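Local coordinates for protein MGS-M5 (Unidentified, PDB 4Q3N) that probably interconverts L-lactate and pyruvate, using NAD(H) bound by a Rossmann-type domain, at residues S4-M16 with V28-A41. Numbering follows the deposited sequence.
With ACT (acetate ion), chain G.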
ATOM      1  N   SER A   4       6.322 -17.548  -3.168  1.00 36.44           N
ATOM      2  CA  SER A   4       5.733 -16.609  -2.198  1.00 30.26           C
ATOM      3  C   SER A   4       5.277 -17.309  -0.916  1.00 27.81           C
ATOM      4  O   SER A   4       4.185 -17.091  -0.434  1.00 24.74           O
ATOM      5  CB  SER A   4       4.564 -15.776  -2.797  1.00 31.56           C
ATOM      6  OG  SER A   4       4.275 -14.572  -1.986  1.00 27.51           O
ATOM      7  N   LYS A   5       6.189 -18.083  -0.331  1.00 25.47           N
ATOM      8  CA  LYS A   5       5.895 -18.816   0.906  1.00 24.42           C
ATOM      9  C   LYS A   5       6.993 -18.681   1.936  1.00 22.85           C
ATOM     10  O   LYS A   5       8.171 -18.945   1.635  1.00 23.78           O
ATOM     11  CB  LYS A   5       5.722 -20.308   0.580  1.00 26.48           C
ATOM     12  CG  LYS A   5       5.291 -21.139   1.795  1.00 26.97           C
ATOM     13  CD  LYS A   5       5.094 -22.547   1.233  1.00 31.72           C
ATOM     14  CE  LYS A   5       4.866 -23.542   2.365  1.00 32.57           C
ATOM     15  NZ  LYS A   5       4.606 -24.937   1.807  1.00 35.74           N
ATOM     16  N   VAL A   6       6.600 -18.307   3.142  1.00 23.96           N
ATOM     17  CA  VAL A   6       7.531 -18.179   4.241  1.00 23.06           C
ATOM     18  C   VAL A   6       7.112 -19.127   5.358  1.00 24.38           C
ATOM     19  O   VAL A   6       5.923 -19.250   5.654  1.00 25.67           O
ATOM     20  CB  VAL A   6       7.567 -16.731   4.778  1.00 21.89           C
ATOM     21  CG1 VAL A   6       8.393 -16.669   6.086  1.00 21.22           C
ATOM     22  CG2 VAL A   6       8.136 -15.772   3.697  1.00 20.29           C
ATOM     23  N   VAL A   7       8.088 -19.812   5.965  1.00 23.79           N
ATOM     24  CA  VAL A   7       7.810 -20.599   7.156  1.00 21.81           C
ATOM     25  C   VAL A   7       8.465 -19.877   8.356  1.00 23.54           C
ATOM     26  O   VAL A   7       9.625 -19.426   8.267  1.00 25.25           O
ATOM     27  CB  VAL A   7       8.374 -22.065   7.015  1.00 21.87           C
ATOM     28  CG1 VAL A   7       8.204 -22.835   8.369  1.00 21.21           C
ATOM     29  CG2 VAL A   7       7.708 -22.782   5.832  1.00 23.19           C
ATOM     30  N   VAL A   8       7.708 -19.714   9.438  1.00 21.18           N
ATOM     31  CA  VAL A   8       8.222 -19.138  10.673  1.00 23.16           C
ATOM     32  C   VAL A   8       8.431 -20.262  11.736  1.00 23.59           C
ATOM     33  O   VAL A   8       7.482 -20.955  12.103  1.00 25.15           O
ATOM     34  CB  VAL A   8       7.275 -18.065  11.241  1.00 23.39           C
ATOM     35  CG1 VAL A   8       7.865 -17.501  12.605  1.00 25.91           C
ATOM     36  CG2 VAL A   8       7.079 -16.936  10.202  1.00 24.32           C
ATOM     37  N   VAL A   9       9.658 -20.456  12.210  1.00 22.49           N
ATOM     38  CA  VAL A   9       9.894 -21.514  13.213  1.00 22.73           C
ATOM     39  C   VAL A   9      10.024 -20.823  14.581  1.00 25.83           C
ATOM     40  O   VAL A   9      10.980 -20.075  14.818  1.00 26.15           O
ATOM     41  CB  VAL A   9      11.178 -22.359  12.919  1.00 25.51           C
ATOM     42  CG1 VAL A   9      11.393 -23.450  14.063  1.00 27.72           C
ATOM     43  CG2 VAL A   9      11.113 -22.945  11.538  1.00 26.77           C
ATOM     44  N   GLY A  10       9.073 -21.091  15.466  1.00 25.40           N
ATOM     45  CA  GLY A  10       9.080 -20.562  16.839  1.00 26.97           C
ATOM     46  C   GLY A  10       8.019 -19.493  16.852  1.00 27.86           C
ATOM     47  O   GLY A  10       8.151 -18.483  16.157  1.00 27.88           O
ATOM     48  N   THR A  11       6.933 -19.693  17.579  1.00 27.63           N
ATOM     49  CA  THR A  11       5.909 -18.651  17.532  1.00 27.18           C
ATOM     50  C   THR A  11       5.889 -17.848  18.865  1.00 26.95           C
ATOM     51  O   THR A  11       4.848 -17.670  19.461  1.00 29.11           O
ATOM     52  CB  THR A  11       4.502 -19.261  17.227  1.00 32.11           C
ATOM     53  OG1 THR A  11       4.198 -20.260  18.195  1.00 33.60           O
ATOM     54  CG2 THR A  11       4.431 -19.905  15.853  1.00 29.90           C
ATOM     55  N   GLY A  12       7.033 -17.371  19.331  1.00 26.57           N
ATOM     56  CA  GLY A  12       7.058 -16.467  20.480  1.00 26.74           C
ATOM     57  C   GLY A  12       6.791 -15.043  19.926  1.00 26.12           C
ATOM     58  O   GLY A  12       6.430 -14.908  18.764  1.00 26.12           O
ATOM     59  N   PHE A  13       6.999 -13.989  20.727  1.00 26.64           N
ATOM     60  CA  PHE A  13       6.611 -12.681  20.237  1.00 26.46           C
ATOM     61  C   PHE A  13       7.473 -12.197  19.079  1.00 24.78           C
ATOM     62  O   PHE A  13       6.993 -11.433  18.270  1.00 22.84           O
ATOM     63  CB  PHE A  13       6.613 -11.654  21.371  1.00 28.72           C
ATOM     64  CG  PHE A  13       5.548 -11.949  22.395  1.00 34.99           C
ATOM     65  CD1 PHE A  13       4.217 -11.712  22.098  1.00 37.59           C
ATOM     66  CD2 PHE A  13       5.859 -12.545  23.592  1.00 38.50           C
ATOM     67  CE1 PHE A  13       3.212 -12.011  23.019  1.00 40.12           C
ATOM     68  CE2 PHE A  13       4.860 -12.851  24.518  1.00 42.12           C
ATOM     69  CZ  PHE A  13       3.531 -12.596  24.205  1.00 41.62           C
ATOM     70  N   VAL A  14       8.721 -12.631  18.968  1.00 23.93           N
ATOM     71  CA  VAL A  14       9.492 -12.220  17.762  1.00 23.48           C
ATOM     72  C   VAL A  14       8.900 -12.824  16.480  1.00 22.71           C
ATOM     73  O   VAL A  14       8.575 -12.104  15.526  1.00 23.65           O
ATOM     74  CB  VAL A  14      10.995 -12.605  17.903  1.00 25.21           C
ATOM     75  CG1 VAL A  14      11.725 -12.378  16.600  1.00 25.19           C
ATOM     76  CG2 VAL A  14      11.671 -11.782  19.044  1.00 25.69           C
ATOM     77  N   GLY A  15       8.685 -14.131  16.474  1.00 23.06           N
ATOM     78  CA  GLY A  15       8.173 -14.771  15.261  1.00 20.92           C
ATOM     79  C   GLY A  15       6.778 -14.246  14.922  1.00 21.50           C
ATOM     80  O   GLY A  15       6.437 -14.054  13.733  1.00 20.84           O
ATOM     81  N   MET A  16       5.957 -14.016  15.947  1.00 22.14           N
ATOM     82  CA  MET A  16       4.567 -13.670  15.665  1.00 21.23           C
ATOM     83  C   MET A  16       4.420 -12.155  15.331  1.00 20.14           C
ATOM     84  O   MET A  16       3.534 -11.795  14.592  1.00 20.77           O
ATOM     85  CB  MET A  16       3.633 -14.052  16.823  1.00 20.89           C
ATOM     86  CG  MET A  16       3.459 -15.597  16.951  1.00 21.18           C
ATOM     87  SD  MET A  16       2.905 -16.351  15.412  1.00 25.09           S
ATOM     88  CE  MET A  16       1.441 -15.356  14.930  1.00 22.58           C
ATOM     89  N   VAL A  28       3.784 -11.392   1.687  1.00 20.80           N
ATOM     90  CA  VAL A  28       3.783 -12.601   0.847  1.00 21.93           C
ATOM     91  C   VAL A  28       2.380 -13.181   0.857  1.00 21.74           C
ATOM     92  O   VAL A  28       1.574 -12.780   1.686  1.00 23.28           O
ATOM     93  CB  VAL A  28       4.788 -13.687   1.368  1.00 21.92           C
ATOM     94  CG1 VAL A  28       6.207 -13.160   1.363  1.00 21.80           C
ATOM     95  CG2 VAL A  28       4.376 -14.150   2.814  1.00 23.11           C
ATOM     96  N   GLU A  29       2.137 -14.145  -0.030  1.00 22.36           N
ATOM     97  CA  GLU A  29       0.880 -14.863  -0.096  1.00 23.41           C
ATOM     98  C   GLU A  29       0.709 -15.928   1.033  1.00 26.33           C
ATOM     99  O   GLU A  29      -0.375 -16.068   1.604  1.00 25.39           O
ATOM    100  CB  GLU A  29       0.772 -15.585  -1.430  1.00 25.00           C
ATOM    101  CG  GLU A  29      -0.574 -16.340  -1.579  1.00 26.95           C
ATOM    102  CD  GLU A  29      -0.745 -17.025  -2.923  1.00 31.13           C
ATOM    103  OE1 GLU A  29      -0.166 -16.541  -3.944  1.00 32.39           O
ATOM    104  OE2 GLU A  29      -1.496 -18.033  -2.979  1.00 31.33           O
ATOM    105  N   GLU A  30       1.761 -16.722   1.295  1.00 25.54           N
ATOM    106  CA  GLU A  30       1.591 -17.946   2.118  1.00 27.58           C
ATOM    107  C   GLU A  30       2.506 -17.955   3.324  1.00 25.33           C
ATOM    108  O   GLU A  30       3.702 -17.736   3.183  1.00 23.70           O
ATOM    109  CB  GLU A  30       1.898 -19.205   1.294  1.00 33.13           C
ATOM    110  CG  GLU A  30       1.169 -19.380   0.021  1.00 41.77           C
ATOM    111  CD  GLU A  30       1.525 -20.740  -0.592  1.00 49.47           C
ATOM    112  OE1 GLU A  30       2.372 -20.762  -1.516  1.00 50.70           O
ATOM    113  OE2 GLU A  30       1.021 -21.775  -0.086  1.00 56.18           O
ATOM    114  N   LEU A  31       1.947 -18.279   4.483  1.00 23.22           N
ATOM    115  CA  LEU A  31       2.673 -18.272   5.740  0.50 22.03           C
ATOM    116  C   LEU A  31       2.420 -19.603   6.451  1.00 22.90           C
ATOM    117  O   LEU A  31       1.261 -20.025   6.532  1.00 23.55           O
ATOM    118  CB  LEU A  31       2.170 -17.106   6.576  0.50 21.35           C
ATOM    119  CG  LEU A  31       2.740 -16.736   7.916  0.50 20.74           C
ATOM    120  CD1 LEU A  31       4.203 -16.462   7.700  0.50 20.77           C
ATOM    121  CD2 LEU A  31       1.991 -15.512   8.480  0.50 19.95           C
ATOM    122  N   VAL A  32       3.471 -20.246   6.956  1.00 22.44           N
ATOM    123  CA  VAL A  32       3.278 -21.471   7.736  1.00 23.59           C
ATOM    124  C   VAL A  32       3.979 -21.257   9.072  1.00 24.40           C
ATOM    125  O   VAL A  32       5.124 -20.799   9.101  1.00 23.43           O
ATOM    126  CB  VAL A  32       3.832 -22.704   7.044  1.00 26.35           C
ATOM    127  CG1 VAL A  32       3.615 -23.951   7.934  1.00 27.18           C
ATOM    128  CG2 VAL A  32       3.174 -22.920   5.629  1.00 24.55           C
ATOM    129  N   LEU A  33       3.277 -21.549  10.163  1.00 22.33           N
ATOM    130  CA  LEU A  33       3.798 -21.350  11.505  1.00 22.43           C
ATOM    131  C   LEU A  33       4.164 -22.699  12.117  1.00 24.78           C
ATOM    132  O   LEU A  33       3.327 -23.632  12.129  1.00 24.26           O
ATOM    133  CB  LEU A  33       2.753 -20.662  12.396  1.00 22.73           C
ATOM    134  CG  LEU A  33       2.183 -19.353  11.795  1.00 22.19           C
ATOM    135  CD1 LEU A  33       1.148 -18.814  12.778  1.00 20.77           C
ATOM    136  CD2 LEU A  33       3.286 -18.281  11.562  1.00 23.49           C
ATOM    137  N   LEU A  34       5.398 -22.814  12.602  1.00 25.08           N
ATOM    138  CA  LEU A  34       5.870 -24.045  13.257  1.00 27.04           C
ATOM    139  C   LEU A  34       6.240 -23.755  14.699  1.00 28.28           C
ATOM    140  O   LEU A  34       6.897 -22.761  14.982  1.00 27.26           O
ATOM    141  CB  LEU A  34       7.103 -24.618  12.551  1.00 30.32           C
ATOM    142  CG  LEU A  34       6.917 -25.708  11.503  1.00 34.14           C
ATOM    143  CD1 LEU A  34       5.956 -25.215  10.433  1.00 34.59           C
ATOM    144  CD2 LEU A  34       8.295 -26.096  10.888  1.00 34.57           C
ATOM    145  N   ASP A  35       5.860 -24.628  15.603  1.00 27.65           N
ATOM    146  CA  ASP A  35       6.273 -24.466  16.981  1.00 29.64           C
ATOM    147  C   ASP A  35       6.299 -25.830  17.613  1.00 30.40           C
ATOM    148  O   ASP A  35       5.489 -26.683  17.263  1.00 29.20           O
ATOM    149  CB  ASP A  35       5.310 -23.550  17.747  1.00 30.84           C
ATOM    150  CG  ASP A  35       5.899 -23.061  19.052  1.00 34.50           C
ATOM    151  OD1 ASP A  35       5.834 -23.802  20.051  1.00 35.94           O
ATOM    152  OD2 ASP A  35       6.432 -21.951  19.097  1.00 35.04           O
ATOM    153  N   ILE A  36       7.210 -26.053  18.545  1.00 33.47           N
ATOM    154  CA  ILE A  36       7.221 -27.345  19.241  1.00 37.59           C
ATOM    155  C   ILE A  36       5.879 -27.542  19.957  1.00 36.72           C
ATOM    156  O   ILE A  36       5.433 -28.656  20.173  1.00 36.21           O
ATOM    157  CB  ILE A  36       8.414 -27.431  20.208  1.00 42.71           C
ATOM    158  CG1 ILE A  36       8.375 -28.753  20.954  1.00 50.99           C
ATOM    159  CG2 ILE A  36       8.421 -26.263  21.157  1.00 42.52           C
ATOM    160  CD1 ILE A  36       8.307 -29.981  20.017  1.00 57.00           C
ATOM    161  N   ASP A  37       5.194 -26.462  20.299  1.00 35.67           N
ATOM    162  CA  ASP A  37       3.861 -26.578  20.921  1.00 36.63           C
ATOM    163  C   ASP A  37       2.870 -26.428  19.761  1.00 35.38           C
ATOM    164  O   ASP A  37       2.572 -25.301  19.326  1.00 30.22           O
ATOM    165  CB  ASP A  37       3.673 -25.498  22.009  1.00 38.82           C
ATOM    166  CG  ASP A  37       2.271 -25.488  22.628  1.00 41.96           C
ATOM    167  OD1 ASP A  37       1.375 -26.220  22.172  1.00 42.72           O
ATOM    168  OD2 ASP A  37       2.067 -24.728  23.600  1.00 43.90           O
ATOM    169  N   LYS A  38       2.394 -27.548  19.221  1.00 37.50           N
ATOM    170  CA  LYS A  38       1.584 -27.482  17.994  1.00 37.71           C
ATOM    171  C   LYS A  38       0.265 -26.729  18.220  1.00 36.43           C
ATOM    172  O   LYS A  38      -0.153 -25.996  17.352  1.00 33.85           O
ATOM    173  CB  LYS A  38       1.275 -28.885  17.453  1.00 39.68           C
ATOM    174  CG  LYS A  38       0.369 -28.946  16.174  1.00 65.90           C
ATOM    175  CD  LYS A  38       0.832 -28.094  14.964  1.00 82.38           C
ATOM    176  CE  LYS A  38      -0.012 -28.395  13.679  1.00 54.49           C
ATOM    177  NZ  LYS A  38       0.448 -29.610  12.928  1.00 56.38           N
ATOM    178  N   ARG A  39      -0.369 -26.951  19.374  1.00 38.07           N
ATOM    179  CA  ARG A  39      -1.620 -26.283  19.725  0.50 39.20           C
ATOM    180  C   ARG A  39      -1.451 -24.769  19.733  1.00 35.46           C
ATOM    181  O   ARG A  39      -2.346 -24.026  19.309  1.00 33.18           O
ATOM    182  CB  ARG A  39      -2.120 -26.743  21.100  0.50 42.72           C
ATOM    183  CG  ARG A  39      -2.750 -28.118  21.108  0.50 45.34           C
ATOM    184  CD  ARG A  39      -3.297 -28.469  22.493  0.50 48.87           C
ATOM    185  NE  ARG A  39      -4.425 -27.621  22.897  0.50 49.96           N
ATOM    186  CZ  ARG A  39      -4.352 -26.603  23.754  0.50 49.19           C
ATOM    187  NH1 ARG A  39      -3.197 -26.270  24.336  0.50 49.00           N
ATOM    188  NH2 ARG A  39      -5.454 -25.922  24.040  0.50 49.21           N
ATOM    189  N   LYS A  40      -0.313 -24.317  20.252  1.00 32.87           N
ATOM    190  CA  LYS A  40      -0.020 -22.894  20.287  1.00 31.97           C
ATOM    191  C   LYS A  40       0.088 -22.344  18.842  1.00 29.66           C
ATOM    192  O   LYS A  40      -0.526 -21.313  18.497  1.00 28.38           O
ATOM    193  CB  LYS A  40       1.253 -22.662  21.090  1.00 35.69           C
ATOM    194  CG  LYS A  40       2.005 -21.379  20.817  1.00 36.73           C
ATOM    195  CD  LYS A  40       1.593 -20.235  21.680  1.00 40.31           C
ATOM    196  CE  LYS A  40       2.755 -19.252  21.858  1.00 42.68           C
ATOM    197  NZ  LYS A  40       2.530 -17.959  21.121  1.00 41.79           N
ATOM    198  N   ALA A  41       0.839 -23.026  17.981  1.00 28.16           N
ATOM    199  CA  ALA A  41       0.950 -22.559  16.605  1.00 26.99           C
ATOM    200  C   ALA A  41      -0.419 -22.505  15.912  1.00 26.44           C
ATOM    201  O   ALA A  41      -0.685 -21.602  15.109  1.00 25.36           O
ATOM    202  CB  ALA A  41       1.924 -23.451  15.803  1.00 27.80           C
TER
HETATM  203  C   ACT G 406       5.261 -10.900  -3.532  1.00 53.88           C
HETATM  204  O   ACT G 406       4.417  -9.964  -3.478  1.00 52.95           O
HETATM  205  OXT ACT G 406       4.833 -12.085  -3.467  1.00 52.92           O
HETATM  206  CH3 ACT G 406       6.720 -10.596  -3.666  1.00 53.41           C
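Ser-4 meets Glu-29 and Glu-30 through both of its oxygens: its backbone O accepts from Glu-30 N, and OG takes a nearly straight bond from Glu-29 N (2.9 Å) while donating to an acetate that Arg-57 also binds. A chi1 of -162° swings this small hydroxyl beside Val-28. From Lys-5 onward, strands 5-9 and 30-34 run parallel, their axes at 17°, and the amides of Val-6, Val-8 and Gly-10 alternate with those of Val-32 and Leu-34 in the bonding ladder. The extended Lys-5 chain lays CE on Val-32 CG2 (3.7 Å) and carries its ammonium on to Asp-71. Beta-branched valines suit the extended backbone, and leucines fill the faces between them: Val-7 lies beside Val-32 and touches Leu-34 CD1 through CG1, whereas on the other face Val-8 CG2 meets Leu-31 CD1 (3.8 Å). Gly-10 turns the chain with a positive phi (106°) that a side chain would crowd. Asp-35 OD2 accepts twice, from Thr-11 N on its anti lone pair (2.8 Å) and from Thr-11 OG1 above the carboxylate plane (2.9 Å). Asp-35 OD1 takes Asp-37 N in an Asx turn, fixing the carboxylate's rotation. Lys-40 NZ, paired with Glu-44, donates to Thr-11 O (2.9 Å). Bent Met-16 brings SD to Leu-33 CD1 (4.0 Å), completing the first beta-alpha-beta unit of a Rossmann fold. Polar bonds thus close both ends of strands with mostly apolar faces, and tie the glycine-rich turn, probably the coenzyme-binding loop, to the loop after strand 30-34 and the first turn of helix 38-49.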